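Local coordinates for D-alanyl-D-alanine carboxypeptidase DacB2 (Mycobacterium tuberculosis H37Rv, PDB 4RYE), which probably trims the terminal D-alanine from peptidoglycan stem peptides, acting as a serine D,D-carboxypeptidase of the penicillin-binding protein type in mycobacterial cell-wall synthesis, at residues I232-G237 against P244-Q249; A72-E77 against V83-S88; T90-L95 against F171-A176. All blocks are in the same frame, centred on the assembly; numbering follows the deposited sequence.

Contact 1: residues I232-G237 against P244-Q249; sequences IAMMYG and PTYWDQ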
ATOM      1  N   ILE A 232       2.444  -4.289  -9.003  1.00 11.18           N
ATOM      2  CA  ILE A 232       1.187  -3.911  -9.638  1.00 13.27           C
ATOM      3  C   ILE A 232       0.421  -2.994  -8.721  1.00 16.87           C
ATOM      4  O   ILE A 232       0.667  -2.959  -7.513  1.00 14.56           O
ATOM      5  CB  ILE A 232       0.294  -5.128  -9.953  1.00 14.83           C
ATOM      6  CG1 ILE A 232      -0.177  -5.790  -8.657  1.00 18.57           C
ATOM      7  CG2 ILE A 232       1.016  -6.116 -10.860  1.00 17.37           C
ATOM      8  CD1 ILE A 232      -1.210  -6.907  -8.866  1.00 23.30           C
ATOM      9  N   ALA A 233      -0.498  -2.237  -9.307  1.00 12.86           N
ATOM     10  CA  ALA A 233      -1.460  -1.468  -8.528  1.00 15.27           C
ATOM     11  C   ALA A 233      -2.798  -1.533  -9.233  1.00 15.00           C
ATOM     12  O   ALA A 233      -2.859  -1.665 -10.455  1.00 16.31           O
ATOM     13  CB  ALA A 233      -1.001  -0.024  -8.350  1.00 12.26           C
HETATM   14  N   MSE A 234      -3.868  -1.477  -8.455  1.00 13.25           N
HETATM   15  CA  MSE A 234      -5.215  -1.573  -8.979  1.00 15.46           C
HETATM   16  C   MSE A 234      -6.055  -0.574  -8.200  1.00 17.51           C
HETATM   17  O   MSE A 234      -5.953  -0.507  -6.979  1.00 14.74           O
HETATM   18  CB  MSE A 234      -5.742  -2.994  -8.768  1.00 16.88           C
HETATM   19  CG  MSE A 234      -5.013  -4.038  -9.589  1.00 21.40           C
HETATM   20 SE   MSE A 234      -5.151  -5.839  -8.824  0.79 29.42          SE
HETATM   21  CE  MSE A 234      -7.081  -5.927  -8.582  1.00 29.59           C
HETATM   22  N   MSE A 235      -6.856   0.227  -8.893  1.00 16.81           N
HETATM   23  CA  MSE A 235      -7.649   1.241  -8.208  1.00 16.13           C
HETATM   24  C   MSE A 235      -9.103   1.243  -8.641  1.00 18.36           C
HETATM   25  O   MSE A 235      -9.452   0.748  -9.722  1.00 21.50           O
HETATM   26  CB  MSE A 235      -7.079   2.647  -8.447  1.00 18.93           C
HETATM   27  CG  MSE A 235      -5.592   2.815  -8.217  1.00 15.08           C
HETATM   28 SE   MSE A 235      -5.150   4.735  -8.226  0.76 22.70          SE
HETATM   29  CE  MSE A 235      -5.731   5.192  -6.408  1.00 17.06           C
ATOM     30  N   TYR A 236      -9.940   1.823  -7.784  1.00 22.55           N
ATOM     31  CA  TYR A 236     -11.314   2.165  -8.127  1.00 24.15           C
ATOM     32  C   TYR A 236     -12.138   0.983  -8.632  1.00 27.44           C
ATOM     33  O   TYR A 236     -12.794   1.070  -9.675  1.00 24.53           O
ATOM     34  CB  TYR A 236     -11.325   3.298  -9.156  1.00 22.63           C
ATOM     35  CG  TYR A 236     -12.591   4.100  -9.122  1.00 23.35           C
ATOM     36  CD1 TYR A 236     -12.951   4.799  -7.981  1.00 24.18           C
ATOM     37  CD2 TYR A 236     -13.426   4.161 -10.223  1.00 27.48           C
ATOM     38  CE1 TYR A 236     -14.117   5.544  -7.938  1.00 29.79           C
ATOM     39  CE2 TYR A 236     -14.592   4.900 -10.194  1.00 33.47           C
ATOM     40  CZ  TYR A 236     -14.934   5.589  -9.048  1.00 36.57           C
ATOM     41  OH  TYR A 236     -16.095   6.328  -9.005  1.00 37.31           O
ATOM     42  N   GLY A 237     -12.123  -0.116  -7.886  1.00 24.74           N
ATOM     43  CA  GLY A 237     -12.801  -1.318  -8.331  1.00 22.20           C
ATOM     44  C   GLY A 237     -13.831  -1.840  -7.362  1.00 26.14           C
ATOM     45  O   GLY A 237     -13.736  -1.608  -6.154  1.00 27.32           O
ATOM     46  N   PRO A 244     -14.524 -11.978 -10.775  1.00 37.41           N
ATOM     47  CA  PRO A 244     -13.219 -12.124 -10.119  1.00 31.35           C
ATOM     48  C   PRO A 244     -13.124 -11.189  -8.920  1.00 30.65           C
ATOM     49  O   PRO A 244     -13.667 -10.083  -8.976  1.00 31.34           O
ATOM     50  CB  PRO A 244     -12.228 -11.678 -11.199  1.00 31.22           C
ATOM     51  CG  PRO A 244     -12.975 -11.823 -12.505  1.00 33.69           C
ATOM     52  CD  PRO A 244     -14.407 -11.523 -12.172  1.00 36.62           C
ATOM     53  N   THR A 245     -12.463 -11.634  -7.853  1.00 29.21           N
ATOM     54  CA  THR A 245     -12.197 -10.789  -6.693  1.00 29.37           C
ATOM     55  C   THR A 245     -10.926 -10.005  -6.935  1.00 23.61           C
ATOM     56  O   THR A 245     -10.245 -10.211  -7.940  1.00 21.98           O
ATOM     57  CB  THR A 245     -11.974 -11.630  -5.429  1.00 31.78           C
ATOM     58  OG1 THR A 245     -10.786 -12.417  -5.596  1.00 33.21           O
ATOM     59  CG2 THR A 245     -13.163 -12.543  -5.170  1.00 34.78           C
ATOM     60  N   TYR A 246     -10.576  -9.112  -6.015  1.00 22.57           N
ATOM     61  CA  TYR A 246      -9.336  -8.378  -6.175  1.00 24.17           C
ATOM     62  C   TYR A 246      -8.147  -9.331  -6.079  1.00 28.95           C
ATOM     63  O   TYR A 246      -7.129  -9.122  -6.739  1.00 25.03           O
ATOM     64  CB  TYR A 246      -9.230  -7.228  -5.160  1.00 24.51           C
ATOM     65  CG  TYR A 246      -9.310  -5.850  -5.796  1.00 22.59           C
ATOM     66  CD1 TYR A 246     -10.255  -5.569  -6.781  1.00 28.28           C
ATOM     67  CD2 TYR A 246      -8.454  -4.828  -5.404  1.00 21.49           C
ATOM     68  CE1 TYR A 246     -10.332  -4.307  -7.368  1.00 22.83           C
ATOM     69  CE2 TYR A 246      -8.527  -3.563  -5.981  1.00 20.37           C
ATOM     70  CZ  TYR A 246      -9.465  -3.311  -6.962  1.00 24.37           C
ATOM     71  OH  TYR A 246      -9.543  -2.057  -7.541  1.00 25.22           O
ATOM     72  N   TRP A 247      -8.275 -10.385  -5.277  1.00 27.34           N
ATOM     73  CA  TRP A 247      -7.174 -11.338  -5.137  1.00 23.50           C
ATOM     74  C   TRP A 247      -6.980 -12.105  -6.437  1.00 23.19           C
ATOM     75  O   TRP A 247      -5.842 -12.401  -6.826  1.00 23.24           O
ATOM     76  CB  TRP A 247      -7.406 -12.328  -3.982  1.00 26.98           C
ATOM     77  CG  TRP A 247      -7.624 -11.695  -2.623  1.00 30.55           C
ATOM     78  CD1 TRP A 247      -8.683 -11.905  -1.787  1.00 32.63           C
ATOM     79  CD2 TRP A 247      -6.764 -10.756  -1.952  1.00 31.37           C
ATOM     80  NE1 TRP A 247      -8.539 -11.156  -0.642  1.00 37.14           N
ATOM     81  CE2 TRP A 247      -7.370 -10.443  -0.717  1.00 35.60           C
ATOM     82  CE3 TRP A 247      -5.545 -10.150  -2.275  1.00 30.80           C
ATOM     83  CZ2 TRP A 247      -6.795  -9.554   0.196  1.00 38.71           C
ATOM     84  CZ3 TRP A 247      -4.976  -9.264  -1.366  1.00 34.90           C
ATOM     85  CH2 TRP A 247      -5.600  -8.980  -0.145  1.00 32.37           C
ATOM     86  N   ASP A 248      -8.098 -12.428  -7.091  1.00 20.19           N
ATOM     87  CA  ASP A 248      -8.096 -13.122  -8.376  1.00 26.31           C
ATOM     88  C   ASP A 248      -7.389 -12.291  -9.444  1.00 26.38           C
ATOM     89  O   ASP A 248      -6.499 -12.786 -10.144  1.00 26.30           O
ATOM     90  CB  ASP A 248      -9.533 -13.442  -8.837  1.00 25.44           C
ATOM     91  CG  ASP A 248     -10.175 -14.572  -8.044  1.00 32.72           C
ATOM     92  OD1 ASP A 248      -9.446 -15.456  -7.548  1.00 40.61           O
ATOM     93  OD2 ASP A 248     -11.421 -14.580  -7.928  1.00 30.20           O
ATOM     94  N   GLN A 249      -7.786 -11.027  -9.569  1.00 24.07           N
ATOM     95  CA  GLN A 249      -7.248 -10.166 -10.615  1.00 22.61           C
ATOM     96  C   GLN A 249      -5.769  -9.866 -10.382  1.00 21.29           C
ATOM     97  O   GLN A 249      -5.002  -9.742 -11.332  1.00 17.89           O
ATOM     98  CB  GLN A 249      -8.065  -8.870 -10.746  1.00 23.96           C
ATOM     99  CG  GLN A 249      -7.405  -7.800 -11.618  1.00 18.44           C
ATOM    100  CD  GLN A 249      -8.358  -6.670 -12.003  1.00 25.99           C
ATOM    101  OE1 GLN A 249      -9.155  -6.202 -11.189  1.00 25.35           O
ATOM    102  NE2 GLN A 249      -8.285  -6.242 -13.257  1.00 28.20           N
TER
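A Met-aromatic contact between M234 and Y246 joins a strand of the main sheet to the first turn of a helix, showing how one bent side chain can lay a methyl over a ring face. M234, present as selenomethionine, folds back at chi3 (51°) and sets its terminal methyl CE over the middle of the phenol face, 3.5 Å from the Y246 ring centroid and only 7° off the normal. The selenium lies farther off and oblique, so the close approach is a CH-pi contact of the methyl. The same CE reaches Q249, whose extended chain brings OE1 to 3.3 Å of it; OE1 itself accepts from A20 N. At the far end of the ring, Y246 OH lies 3.2 Å from G237 N, at an angle too poor for a hydrogen bond; Y246 OH instead makes a weak hydrogen bond to K217 O. Y236 and G237 form a G1 beta bulge opposite K217. The helix opens with a capping box: T245 OG1 accepts from D248 N at 3.1 Å, and D248 OD2 accepts from T245 N. Strand 228-237 lies between 218-225 and 22-27, and helix 246-259 packs on its M234 face, with A250 and L253 adding to the cover.

Contact 2: residues A72-E77 against V83-S88; sequences ADTQAE and VKPGRS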
ATOM      1  N   ALA A  72      -6.712  11.548  21.177  1.00 32.28           N
ATOM      2  CA  ALA A  72      -6.932  11.882  19.769  1.00 39.09           C
ATOM      3  C   ALA A  72      -6.414  10.806  18.812  1.00 41.43           C
ATOM      4  O   ALA A  72      -6.997  10.575  17.745  1.00 45.12           O
ATOM      5  CB  ALA A  72      -6.305  13.227  19.442  1.00 40.77           C
ATOM      6  N   ASP A  73      -5.322  10.147  19.195  1.00 39.11           N
ATOM      7  CA  ASP A  73      -4.713   9.107  18.362  1.00 37.99           C
ATOM      8  C   ASP A  73      -5.638   7.909  18.158  1.00 36.27           C
ATOM      9  O   ASP A  73      -5.450   7.132  17.232  1.00 37.35           O
ATOM     10  CB  ASP A  73      -3.409   8.604  18.995  1.00 35.66           C
ATOM     11  CG  ASP A  73      -2.348   9.678  19.088  1.00 34.36           C
ATOM     12  OD1 ASP A  73      -2.445  10.665  18.332  1.00 36.53           O
ATOM     13  OD2 ASP A  73      -1.408   9.526  19.903  1.00 29.06           O
ATOM     14  N   THR A  74      -6.625   7.759  19.036  1.00 36.95           N
ATOM     15  CA  THR A  74      -7.411   6.528  19.115  1.00 39.88           C
ATOM     16  C   THR A  74      -8.853   6.687  18.649  1.00 45.14           C
ATOM     17  O   THR A  74      -9.678   5.802  18.877  1.00 46.26           O
ATOM     18  CB  THR A  74      -7.440   5.986  20.564  1.00 40.50           C
ATOM     19  OG1 THR A  74      -8.161   6.896  21.409  1.00 38.09           O
ATOM     20  CG2 THR A  74      -6.029   5.815  21.095  1.00 40.11           C
ATOM     21  N   GLN A  75      -9.158   7.798  17.984  1.00 45.50           N
ATOM     22  CA  GLN A  75     -10.553   8.140  17.697  1.00 50.72           C
ATOM     23  C   GLN A  75     -11.008   8.012  16.243  1.00 47.52           C
ATOM     24  O   GLN A  75     -12.157   8.324  15.926  1.00 46.78           O
ATOM     25  CB  GLN A  75     -10.883   9.543  18.217  1.00 58.53           C
ATOM     26  CG  GLN A  75     -11.018   9.631  19.728  1.00 64.94           C
ATOM     27  CD  GLN A  75     -11.459  11.006  20.192  1.00 73.33           C
ATOM     28  OE1 GLN A  75     -10.666  11.774  20.735  1.00 75.19           O
ATOM     29  NE2 GLN A  75     -12.733  11.321  19.985  1.00 78.04           N
ATOM     30  N   ALA A  76     -10.134   7.552  15.357  1.00 42.63           N
ATOM     31  CA  ALA A  76     -10.547   7.357  13.970  1.00 42.37           C
ATOM     32  C   ALA A  76     -11.378   6.086  13.833  1.00 38.92           C
ATOM     33  O   ALA A  76     -11.294   5.188  14.671  1.00 32.98           O
ATOM     34  CB  ALA A  76      -9.349   7.307  13.054  1.00 40.65           C
ATOM     35  N   GLU A  77     -12.185   6.010  12.778  1.00 42.79           N
ATOM     36  CA  GLU A  77     -12.940   4.796  12.493  1.00 45.31           C
ATOM     37  C   GLU A  77     -11.990   3.622  12.208  1.00 39.61           C
ATOM     38  O   GLU A  77     -10.820   3.818  11.879  1.00 33.77           O
ATOM     39  CB  GLU A  77     -13.896   5.019  11.317  1.00 50.24           C
ATOM     40  CG  GLU A  77     -13.204   5.383  10.011  1.00 53.50           C
ATOM     41  CD  GLU A  77     -14.178   5.604   8.860  1.00 57.35           C
ATOM     42  OE1 GLU A  77     -14.456   4.634   8.119  1.00 56.53           O
ATOM     43  OE2 GLU A  77     -14.651   6.749   8.688  1.00 59.67           O
ATOM     44  N   VAL A  83      -4.597   0.598  19.481  1.00 25.50           N
ATOM     45  CA  VAL A  83      -3.892   1.624  20.253  1.00 25.31           C
ATOM     46  C   VAL A  83      -4.783   2.145  21.386  1.00 28.77           C
ATOM     47  O   VAL A  83      -5.975   2.399  21.188  1.00 28.75           O
ATOM     48  CB  VAL A  83      -3.472   2.795  19.346  1.00 24.07           C
ATOM     49  CG1 VAL A  83      -2.911   3.958  20.168  1.00 24.30           C
ATOM     50  CG2 VAL A  83      -2.471   2.315  18.309  1.00 22.46           C
ATOM     51  N   LYS A  84      -4.214   2.278  22.581  1.00 28.61           N
ATOM     52  CA  LYS A  84      -4.976   2.754  23.734  1.00 32.24           C
ATOM     53  C   LYS A  84      -4.294   3.961  24.378  1.00 36.08           C
ATOM     54  O   LYS A  84      -3.070   3.998  24.483  1.00 28.52           O
ATOM     55  CB  LYS A  84      -5.189   1.620  24.745  1.00 35.49           C
ATOM     56  CG  LYS A  84      -6.040   0.485  24.184  1.00 38.40           C
ATOM     57  CD  LYS A  84      -6.221  -0.643  25.175  1.00 44.32           C
ATOM     58  CE  LYS A  84      -7.204  -1.682  24.633  1.00 52.63           C
ATOM     59  NZ  LYS A  84      -7.875  -2.453  25.721  1.00 58.95           N
ATOM     60  N   PRO A  85      -5.088   4.964  24.798  1.00 32.99           N
ATOM     61  CA  PRO A  85      -4.485   6.211  25.292  1.00 34.96           C
ATOM     62  C   PRO A  85      -3.725   6.032  26.599  1.00 31.60           C
ATOM     63  O   PRO A  85      -4.215   5.355  27.504  1.00 32.88           O
ATOM     64  CB  PRO A  85      -5.695   7.127  25.510  1.00 34.60           C
ATOM     65  CG  PRO A  85      -6.853   6.187  25.722  1.00 36.53           C
ATOM     66  CD  PRO A  85      -6.561   5.020  24.806  1.00 37.12           C
ATOM     67  N   GLY A  86      -2.542   6.637  26.687  1.00 31.85           N
ATOM     68  CA  GLY A  86      -1.713   6.541  27.878  1.00 31.86           C
ATOM     69  C   GLY A  86      -0.751   5.368  27.816  1.00 30.87           C
ATOM     70  O   GLY A  86       0.122   5.212  28.678  1.00 31.45           O
ATOM     71  N   ARG A  87      -0.923   4.535  26.792  1.00 29.65           N
ATOM     72  CA  ARG A  87      -0.049   3.389  26.591  1.00 34.47           C
ATOM     73  C   ARG A  87       1.117   3.746  25.667  1.00 32.01           C
ATOM     74  O   ARG A  87       0.995   4.584  24.763  1.00 27.24           O
ATOM     75  CB  ARG A  87      -0.831   2.187  26.033  1.00 31.38           C
ATOM     76  CG  ARG A  87      -1.629   1.394  27.083  1.00 35.28           C
ATOM     77  CD  ARG A  87      -2.792   2.201  27.679  1.00 38.45           C
ATOM     78  NE  ARG A  87      -3.866   1.349  28.188  1.00 40.06           N
ATOM     79  CZ  ARG A  87      -5.093   1.781  28.462  1.00 45.14           C
ATOM     80  NH1 ARG A  87      -5.394   3.058  28.276  1.00 41.65           N
ATOM     81  NH2 ARG A  87      -6.019   0.942  28.917  1.00 48.25           N
ATOM     82  N   SER A  88       2.253   3.099  25.902  1.00 29.44           N
ATOM     83  CA  SER A  88       3.456   3.342  25.117  1.00 30.74           C
ATOM     84  C   SER A  88       3.575   2.340  23.969  1.00 29.45           C
ATOM     85  O   SER A  88       3.264   1.161  24.137  1.00 25.61           O
ATOM     86  CB  SER A  88       4.678   3.243  26.033  1.00 39.31           C
ATOM     87  OG  SER A  88       5.847   3.641  25.356  1.00 44.47           O
TER
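T74 meets V83 and P85 through one methyl group, CG2. Just before it, D73 lies in a short 3-10 segment, and its OD2 is held by D70 N and by H112 ND1, so D73 is tied to helix 104-113. T74 follows with CG2 anti to its carbonyl carbon and OG1 in the remaining staggered position between N and C (chi1 66°). The two branches of the threonine thus have separate partners: the hydroxyl turns back to donate to V71 O, while the methyl faces the other segment. T74 CG2 rests 3.4 Å from V83 O and 3.7 Å from V83 CG1, the two side chains meeting at a slant. P85 comes at about a right angle, with its ring carbon CD 3.8 Å from T74 CG2. No hydrogen bond crosses, and the contact is van der Waals packing around the methyl. Farther on, the chain runs away from V83-S88, and E77 O accepts from N104 ND2. On the opposing side a type II turn from K84 to R87 is closed by R87 N to K84 O at 3.2 Å. R87 curls over it, NH1 donating to P85 O at 2.7 Å with that oxygen in the guanidinium plane, and K84 CB over one face, offset toward its rim. The segments lie in the loop between strands 66-68 and 88-90, an antiparallel pair, the second running into 88-90 at S88; V83 and D73 pack on T109 of helix 104-113, and D105 there accepts from V83 N.

Contact 3: residues T90-L95 against F171-A176; sequences TARQLL and FAQITA
The axes of segments 91-95 and 171-176 approach to 11.6 Å with their N-to-C directions 47° from each other (signed crossing angle -47°), and L95 and I174 mark the closest backbone approach, their CA atoms 8.0 Å apart. At such a spacing long side chains must bridge the gap, and R92 does most of this. Its CG lies anti to the backbone N (chi1 175°) and the chain then bends at chi2, which carries the guanidinium across to the second helix. There I174 comes to meet it from the opposite direction: CG1 sits over one face of the guanidinium, 3.7 Å from R92 NH2, and CD1 touches NE and CD of the same arginine. I174 CD1 also reaches L95 CB at 4.1 Å, so this one isoleucine serves both the charged and the apolar side of the junction. Q173 approaches R92 at about a right angle, its OE1 near the edge of the guanidinium; R92 NH2 donates a weak, long bond to OE1 at 3.4 Å, and a water in the guanidinium plane accepts from R92 NH1 at 2.9 Å. The stronger partners of R92 are acidic, E177 for NH2 and D96 for NE, so the guanidinium is fixed from several directions. The junction belongs to the mainly helical part of the penicillin-binding fold of family S11, where helix 91-100 runs towards S102, probably a second active-site serine. The start of helix 91-100 carries a capping box, in which Q93 N donates to T90 OG1 and T90 N to Q93 OE1. L95 packs on A54 and L58 of helix 50-60 and on L110 of helix 104-113, while I174 presses on L99 and L100. At the other helix T175 OG1 is hydrogen-bonded to G207 N of strand 204-212.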
ATOM      1  N   THR A  90       6.169   1.350  20.320  1.00 21.58           N
ATOM      2  CA  THR A  90       7.340   1.661  19.500  1.00 21.44           C
ATOM      3  C   THR A  90       6.914   1.950  18.073  1.00 20.98           C
ATOM      4  O   THR A  90       5.825   1.543  17.633  1.00 18.93           O
ATOM      5  CB  THR A  90       8.350   0.505  19.461  1.00 22.24           C
ATOM      6  OG1 THR A  90       7.752  -0.614  18.795  1.00 22.51           O
ATOM      7  CG2 THR A  90       8.770   0.100  20.860  1.00 22.47           C
ATOM      8  N   ALA A  91       7.773   2.653  17.342  1.00 19.54           N
ATOM      9  CA  ALA A  91       7.545   2.882  15.918  1.00 20.36           C
ATOM     10  C   ALA A  91       7.367   1.564  15.175  1.00 19.23           C
ATOM     11  O   ALA A  91       6.540   1.471  14.277  1.00 20.50           O
ATOM     12  CB  ALA A  91       8.696   3.676  15.316  1.00 17.43           C
ATOM     13  N   ARG A  92       8.150   0.551  15.541  1.00 20.82           N
ATOM     14  CA  ARG A  92       8.057  -0.753  14.881  1.00 19.83           C
ATOM     15  C   ARG A  92       6.674  -1.359  15.120  1.00 20.18           C
ATOM     16  O   ARG A  92       6.019  -1.824  14.183  1.00 21.41           O
ATOM     17  CB  ARG A  92       9.149  -1.709  15.384  1.00 20.72           C
ATOM     18  CG  ARG A  92       9.041  -3.142  14.834  1.00 18.62           C
ATOM     19  CD  ARG A  92       9.094  -3.125  13.312  1.00 22.99           C
ATOM     20  NE  ARG A  92       8.894  -4.433  12.688  1.00 26.07           N
ATOM     21  CZ  ARG A  92       9.885  -5.218  12.268  1.00 32.25           C
ATOM     22  NH1 ARG A  92      11.151  -4.840  12.422  1.00 29.08           N
ATOM     23  NH2 ARG A  92       9.615  -6.384  11.699  1.00 30.89           N
ATOM     24  N   GLN A  93       6.230  -1.331  16.369  1.00 20.52           N
ATOM     25  CA  GLN A  93       4.913  -1.851  16.717  1.00 21.24           C
ATOM     26  C   GLN A  93       3.842  -1.129  15.916  1.00 24.70           C
ATOM     27  O   GLN A  93       2.913  -1.754  15.416  1.00 18.47           O
ATOM     28  CB  GLN A  93       4.643  -1.704  18.219  1.00 20.84           C
ATOM     29  CG  GLN A  93       5.405  -2.695  19.093  1.00 21.28           C
ATOM     30  CD  GLN A  93       5.445  -2.300  20.561  1.00 24.01           C
ATOM     31  OE1 GLN A  93       5.144  -1.163  20.932  1.00 22.36           O
ATOM     32  NE2 GLN A  93       5.815  -3.248  21.407  1.00 27.70           N
ATOM     33  N   LEU A  94       3.975   0.188  15.788  1.00 20.24           N
ATOM     34  CA  LEU A  94       2.971   0.967  15.071  1.00 22.89           C
ATOM     35  C   LEU A  94       3.018   0.672  13.576  1.00 19.84           C
ATOM     36  O   LEU A  94       1.972   0.617  12.922  1.00 17.84           O
ATOM     37  CB  LEU A  94       3.111   2.470  15.361  1.00 17.40           C
ATOM     38  CG  LEU A  94       2.818   2.928  16.801  1.00 21.38           C
ATOM     39  CD1 LEU A  94       3.122   4.420  17.006  1.00 18.66           C
ATOM     40  CD2 LEU A  94       1.378   2.633  17.162  1.00 19.31           C
ATOM     41  N   LEU A  95       4.222   0.459  13.039  1.00 15.89           N
ATOM     42  CA  LEU A  95       4.373   0.130  11.619  1.00 17.64           C
ATOM     43  C   LEU A  95       3.792  -1.251  11.289  1.00 20.14           C
ATOM     44  O   LEU A  95       3.214  -1.443  10.214  1.00 18.90           O
ATOM     45  CB  LEU A  95       5.844   0.207  11.182  1.00 16.54           C
ATOM     46  CG  LEU A  95       6.379   1.616  10.948  1.00 22.08           C
ATOM     47  CD1 LEU A  95       7.900   1.610  10.852  1.00 23.66           C
ATOM     48  CD2 LEU A  95       5.775   2.177   9.681  1.00 23.14           C
ATOM     49  N   PHE A 171      10.924  -2.320   5.575  1.00 15.72           N
ATOM     50  CA  PHE A 171       9.606  -2.363   4.948  1.00 16.64           C
ATOM     51  C   PHE A 171       9.379  -3.715   4.293  1.00 14.60           C
ATOM     52  O   PHE A 171       8.319  -4.332   4.470  1.00 16.26           O
ATOM     53  CB  PHE A 171       9.416  -1.249   3.909  1.00 13.31           C
ATOM     54  CG  PHE A 171       8.042  -1.252   3.278  1.00 13.95           C
ATOM     55  CD1 PHE A 171       7.776  -2.023   2.152  1.00 19.13           C
ATOM     56  CD2 PHE A 171       7.010  -0.504   3.831  1.00 15.97           C
ATOM     57  CE1 PHE A 171       6.499  -2.053   1.578  1.00 17.84           C
ATOM     58  CE2 PHE A 171       5.725  -0.514   3.265  1.00 13.90           C
ATOM     59  CZ  PHE A 171       5.474  -1.295   2.128  1.00 17.20           C
ATOM     60  N   ALA A 172      10.362  -4.166   3.515  1.00 18.39           N
ATOM     61  CA  ALA A 172      10.257  -5.459   2.834  1.00 18.69           C
ATOM     62  C   ALA A 172      10.024  -6.593   3.823  1.00 18.66           C
ATOM     63  O   ALA A 172       9.264  -7.531   3.544  1.00 19.78           O
ATOM     64  CB  ALA A 172      11.497  -5.728   1.988  1.00 17.43           C
ATOM     65  N   GLN A 173      10.660  -6.514   4.986  1.00 17.68           N
ATOM     66  CA  GLN A 173      10.462  -7.535   6.015  1.00 19.36           C
ATOM     67  C   GLN A 173       9.035  -7.501   6.560  1.00 19.82           C
ATOM     68  O   GLN A 173       8.369  -8.538   6.637  1.00 17.81           O
ATOM     69  CB  GLN A 173      11.462  -7.353   7.160  1.00 21.66           C
ATOM     70  CG  GLN A 173      11.364  -8.429   8.244  1.00 23.30           C
ATOM     71  CD  GLN A 173      12.438  -8.292   9.300  1.00 28.28           C
ATOM     72  OE1 GLN A 173      12.445  -7.335  10.073  1.00 27.10           O
ATOM     73  NE2 GLN A 173      13.367  -9.246   9.330  1.00 27.33           N
ATOM     74  N   ILE A 174       8.570  -6.308   6.927  1.00 17.57           N
ATOM     75  CA  ILE A 174       7.244  -6.158   7.534  1.00 19.68           C
ATOM     76  C   ILE A 174       6.118  -6.575   6.591  1.00 19.71           C
ATOM     77  O   ILE A 174       5.238  -7.348   6.968  1.00 20.51           O
ATOM     78  CB  ILE A 174       6.995  -4.709   8.002  1.00 21.73           C
ATOM     79  CG1 ILE A 174       7.956  -4.350   9.141  1.00 17.16           C
ATOM     80  CG2 ILE A 174       5.544  -4.530   8.468  1.00 21.34           C
ATOM     81  CD1 ILE A 174       8.002  -2.851   9.439  1.00 22.97           C
ATOM     82  N   THR A 175       6.149  -6.071   5.361  1.00 18.83           N
ATOM     83  CA  THR A 175       5.054  -6.310   4.421  1.00 20.02           C
ATOM     84  C   THR A 175       4.917  -7.809   4.115  1.00 25.60           C
ATOM     85  O   THR A 175       3.840  -8.297   3.737  1.00 25.51           O
ATOM     86  CB  THR A 175       5.210  -5.434   3.140  1.00 16.91           C
ATOM     87  OG1 THR A 175       3.982  -5.434   2.394  1.00 22.29           O
ATOM     88  CG2 THR A 175       6.356  -5.932   2.257  1.00 18.57           C
ATOM     89  N   ALA A 176       6.002  -8.548   4.334  1.00 16.19           N
ATOM     90  CA  ALA A 176       6.009  -9.988   4.092  1.00 22.10           C
ATOM     91  C   ALA A 176       5.798 -10.858   5.352  1.00 23.10           C
ATOM     92  O   ALA A 176       5.591 -12.069   5.226  1.00 22.65           O
ATOM     93  CB  ALA A 176       7.289 -10.400   3.364  1.00 20.45           C
TER
HETATM   94  O   HOH W   1      13.624  -6.377  12.061  1.00 30.31           O

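In the fold
Contacts 2 and 3 are neighbours, their centres 19 Å apart, and V83 CG2 packs on L94 CD2 at 4.0 Å. Contact 1 stands on the other side of the chain's centre, 32 Å from contact 2 and 24 Å from contact 3 between centres, touching neither. The three thus sample both halves of the fold, the antiparallel sheet with its covering helix and the helical part, with the active site in between. Side chain to side chain, M235 of contact 1 is about 11 Å from S47, the probable acylated serine; V83 of contact 2 is about 11 Å from K50, and L95 of contact 3 about 8 Å from K50, the probable proton acceptor.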